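Local coordinates for kinesin-like protein (Caenorhabditis elegans, PDB 5X3E) that probably couples ATP hydrolysis to movement along microtubules as the motor domain of a kinesin-6, captured here in the nucleotide-free state, at residues L331-R339 with A353-L363. Sequence-based numbering, arbitrary orientation.
Sequences LVDLAGSER and ANSINQSLMTL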
loop_
_atom_site.group_PDB
_atom_site.type_symbol
_atom_site.label_atom_id
_atom_site.label_comp_id
_atom_site.label_asym_id
_atom_site.label_seq_id
_atom_site.Cartn_x
_atom_site.Cartn_y
_atom_site.Cartn_z
ATOM N N LEU A 331 -0.358 0.925 0.009
ATOM C CA LEU A 331 0.737 -0.003 0.273
ATOM C C LEU A 331 0.188 -1.172 1.080
ATOM O O LEU A 331 -0.329 -0.976 2.185
ATOM C CB LEU A 331 1.865 0.697 1.033
ATOM C CG LEU A 331 2.497 1.900 0.329
ATOM C CD1 LEU A 331 3.358 2.676 1.301
ATOM C CD2 LEU A 331 3.318 1.447 -0.872
ATOM N N VAL A 332 0.306 -2.380 0.535
ATOM C CA VAL A 332 -0.328 -3.567 1.101
ATOM C C VAL A 332 0.754 -4.579 1.436
ATOM O O VAL A 332 1.535 -4.976 0.561
ATOM C CB VAL A 332 -1.353 -4.177 0.134
ATOM C CG1 VAL A 332 -2.004 -5.408 0.754
ATOM C CG2 VAL A 332 -2.390 -3.136 -0.248
ATOM N N ASP A 333 0.791 -5.000 2.697
ATOM C CA ASP A 333 1.729 -6.013 3.169
ATOM C C ASP A 333 0.936 -7.306 3.329
ATOM O O ASP A 333 0.276 -7.524 4.348
ATOM C CB ASP A 333 2.391 -5.577 4.473
ATOM C CG ASP A 333 3.521 -6.496 4.889
ATOM O OD1 ASP A 333 3.922 -7.340 4.066
ATOM O OD2 ASP A 333 4.005 -6.379 6.036
ATOM N N LEU A 334 0.995 -8.153 2.304
ATOM C CA LEU A 334 0.165 -9.342 2.233
ATOM C C LEU A 334 0.529 -10.341 3.322
ATOM O O LEU A 334 1.622 -10.317 3.896
ATOM C CB LEU A 334 0.300 -10.013 0.867
ATOM C CG LEU A 334 -0.225 -9.201 -0.315
ATOM C CD1 LEU A 334 0.099 -9.896 -1.621
ATOM C CD2 LEU A 334 -1.725 -8.958 -0.186
ATOM N N ALA A 335 -0.431 -11.208 3.631
ATOM C CA ALA A 335 -0.167 -12.323 4.521
ATOM C C ALA A 335 0.830 -13.275 3.873
ATOM O O ALA A 335 0.954 -13.342 2.646
ATOM C CB ALA A 335 -1.463 -13.057 4.854
ATOM N N GLY A 336 1.551 -14.007 4.713
ATOM C CA GLY A 336 2.510 -14.982 4.234
ATOM C C GLY A 336 1.864 -16.040 3.366
ATOM O O GLY A 336 0.821 -16.595 3.728
ATOM N N SER A 337 2.476 -16.321 2.212
ATOM C CA SER A 337 1.925 -17.296 1.279
ATOM C C SER A 337 1.930 -18.721 1.830
ATOM O O SER A 337 1.167 -19.558 1.335
ATOM C CB SER A 337 2.688 -17.244 -0.045
ATOM O OG SER A 337 4.085 -17.373 0.154
ATOM N N GLU A 338 2.761 -19.020 2.836
ATOM C CA GLU A 338 2.802 -20.369 3.400
ATOM C C GLU A 338 1.615 -20.667 4.309
ATOM O O GLU A 338 1.334 -21.842 4.570
ATOM C CB GLU A 338 4.107 -20.588 4.176
ATOM C CG GLU A 338 4.136 -19.986 5.580
ATOM C CD GLU A 338 4.194 -18.465 5.581
ATOM O OE1 GLU A 338 4.401 -17.865 4.502
ATOM O OE2 GLU A 338 4.036 -17.870 6.668
ATOM N N ARG A 339 0.923 -19.638 4.793
ATOM C CA ARG A 339 -0.217 -19.810 5.688
ATOM C C ARG A 339 -1.512 -19.974 4.900
ATOM O O ARG A 339 -1.681 -20.943 4.162
ATOM C CB ARG A 339 -0.334 -18.622 6.647
ATOM C CG ARG A 339 0.864 -18.440 7.569
ATOM C CD ARG A 339 0.632 -17.323 8.576
ATOM N NE ARG A 339 1.768 -17.157 9.482
ATOM C CZ ARG A 339 1.894 -17.774 10.654
ATOM N NH1 ARG A 339 0.951 -18.606 11.079
ATOM N NH2 ARG A 339 2.965 -17.558 11.407
ATOM N N ALA A 353 -5.794 -20.064 7.711
ATOM C CA ALA A 353 -4.942 -20.429 6.583
ATOM C C ALA A 353 -5.736 -20.606 5.291
ATOM O O ALA A 353 -5.234 -20.268 4.213
ATOM C CB ALA A 353 -4.163 -21.704 6.907
ATOM N N ASN A 354 -6.979 -21.095 5.374
ATOM C CA ASN A 354 -7.782 -21.241 4.163
ATOM C C ASN A 354 -8.195 -19.889 3.595
ATOM O O ASN A 354 -8.250 -19.719 2.373
ATOM C CB ASN A 354 -9.000 -22.127 4.423
ATOM C CG ASN A 354 -8.616 -23.562 4.746
ATOM O OD1 ASN A 354 -8.229 -24.328 3.858
ATOM N ND2 ASN A 354 -8.728 -23.935 6.014
ATOM N N SER A 355 -8.511 -18.922 4.459
ATOM C CA SER A 355 -8.813 -17.584 3.967
ATOM C C SER A 355 -7.598 -16.966 3.284
ATOM O O SER A 355 -7.726 -16.331 2.229
ATOM C CB SER A 355 -9.306 -16.697 5.110
ATOM O OG SER A 355 -10.518 -17.198 5.641
ATOM N N ILE A 356 -6.412 -17.137 3.874
ATOM C CA ILE A 356 -5.197 -16.559 3.299
ATOM C C ILE A 356 -4.916 -17.160 1.926
ATOM O O ILE A 356 -4.652 -16.437 0.959
ATOM C CB ILE A 356 -4.002 -16.747 4.250
ATOM C CG1 ILE A 356 -4.201 -15.943 5.537
ATOM C CG2 ILE A 356 -2.714 -16.341 3.560
ATOM C CD1 ILE A 356 -3.071 -16.110 6.526
ATOM N N ASN A 357 -4.979 -18.492 1.809
ATOM C CA ASN A 357 -4.717 -19.098 0.505
ATOM C C ASN A 357 -5.837 -18.845 -0.488
ATOM O O ASN A 357 -5.574 -18.752 -1.691
ATOM C CB ASN A 357 -4.480 -20.606 0.602
ATOM C CG ASN A 357 -3.039 -20.960 0.893
ATOM O OD1 ASN A 357 -2.298 -20.179 1.487
ATOM N ND2 ASN A 357 -2.620 -22.139 0.432
ATOM N N GLN A 358 -7.082 -18.741 -0.024
ATOM C CA GLN A 358 -8.153 -18.377 -0.942
ATOM C C GLN A 358 -7.935 -16.975 -1.491
ATOM O O GLN A 358 -8.096 -16.734 -2.693
ATOM C CB GLN A 358 -9.508 -18.472 -0.244
ATOM C CG GLN A 358 -10.682 -18.119 -1.140
ATOM C CD GLN A 358 -10.961 -19.203 -2.167
ATOM O OE1 GLN A 358 -10.780 -20.394 -1.896
ATOM N NE2 GLN A 358 -11.396 -18.798 -3.353
ATOM N N SER A 359 -7.563 -16.037 -0.618
ATOM C CA SER A 359 -7.406 -14.648 -1.036
ATOM C C SER A 359 -6.209 -14.481 -1.968
ATOM O O SER A 359 -6.308 -13.795 -2.992
ATOM C CB SER A 359 -7.276 -13.748 0.195
ATOM O OG SER A 359 -6.118 -14.068 0.947
ATOM N N LEU A 360 -5.073 -15.106 -1.639
ATOM C CA LEU A 360 -3.896 -15.006 -2.502
ATOM C C LEU A 360 -4.115 -15.704 -3.839
ATOM O O LEU A 360 -3.592 -15.252 -4.865
ATOM C CB LEU A 360 -2.669 -15.584 -1.803
ATOM C CG LEU A 360 -2.254 -14.904 -0.501
ATOM C CD1 LEU A 360 -1.058 -15.605 0.111
ATOM C CD2 LEU A 360 -1.949 -13.433 -0.741
ATOM N N MET A 361 -4.877 -16.798 -3.851
ATOM C CA MET A 361 -5.195 -17.464 -5.109
ATOM C C MET A 361 -6.104 -16.593 -5.972
ATOM O O MET A 361 -5.931 -16.528 -7.196
ATOM C CB MET A 361 -5.852 -18.815 -4.822
ATOM C CG MET A 361 -5.789 -19.819 -5.956
ATOM S SD MET A 361 -6.410 -21.435 -5.440
ATOM C CE MET A 361 -5.245 -21.867 -4.145
ATOM N N THR A 362 -7.076 -15.916 -5.349
ATOM C CA THR A 362 -7.931 -14.985 -6.081
ATOM C C THR A 362 -7.128 -13.816 -6.637
ATOM O O THR A 362 -7.403 -13.333 -7.744
ATOM C CB THR A 362 -9.048 -14.471 -5.171
ATOM O OG1 THR A 362 -9.733 -15.578 -4.575
ATOM C CG2 THR A 362 -10.029 -13.629 -5.961
ATOM N N LEU A 363 -6.149 -13.332 -5.870
ATOM C CA LEU A 363 -5.287 -12.257 -6.346
ATOM C C LEU A 363 -4.516 -12.679 -7.590
ATOM O O LEU A 363 -4.436 -11.925 -8.568
ATOM C CB LEU A 363 -4.321 -11.832 -5.241
ATOM C CG LEU A 363 -3.372 -10.680 -5.575
ATOM C CD1 LEU A 363 -4.154 -9.447 -5.989
ATOM C CD2 LEU A 363 -2.464 -10.386 -4.393
#
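Ile356 lays both branches of its side chain over Ala335, with CG2 3.7 Å from Ala335 CB and CD1 3.8 Å from the same methyl. With CG1 turned anti to the carbonyl carbon (chi1 -66°) and the chain extended beyond it (chi2 179°), CD1 also comes to 3.7 Å from Arg339 CB, while CG2 lies against the carbonyl oxygen of Gly336. Replacing Ile356 by an alanine removes CG2 and CD1 and would probably leave Ala335 CB and Arg339 CB without their apolar partner. One helical turn further along, Leu360 pushes CD1 under the backbone of the loop, 3.6 Å from Ser337 CA, and its CD2 passes alongside Leu334 CD1, the two side chains running in opposite directions. Leu334 CD1 meets Leu363 CD2 tip to tip at 3.8 Å, and His296 of strand 296-307 touches Leu334, Ala335 and Leu360 from outside the pair. At the other end, Ala353 CB packs on the carbonyl carbon of Arg339, whose extended side chain leads away from the helix to a hydrogen bond between NE and Ser293 OG.

The segment 331-339 continues a central strand into the DLAGSE sequence, the switch II motif of kinesins, and helix 350-375 follows after a connection, residues 340-348, that is not modelled and is probably mobile. A type I turn, closed by Arg339 N to Gly336 O at 3.2 Å, carries the loop past the helix; on its far side Glu338 OE2 is hydrogen-bonded to Thr122 OG1, within the probable P-loop. The contact is mainly apolar, methyl and methylene groups lying on methyls and backbone, so Ile356, Leu360 and Leu363 hold Leu334 and Ala335 largely by shape and exclusion of water.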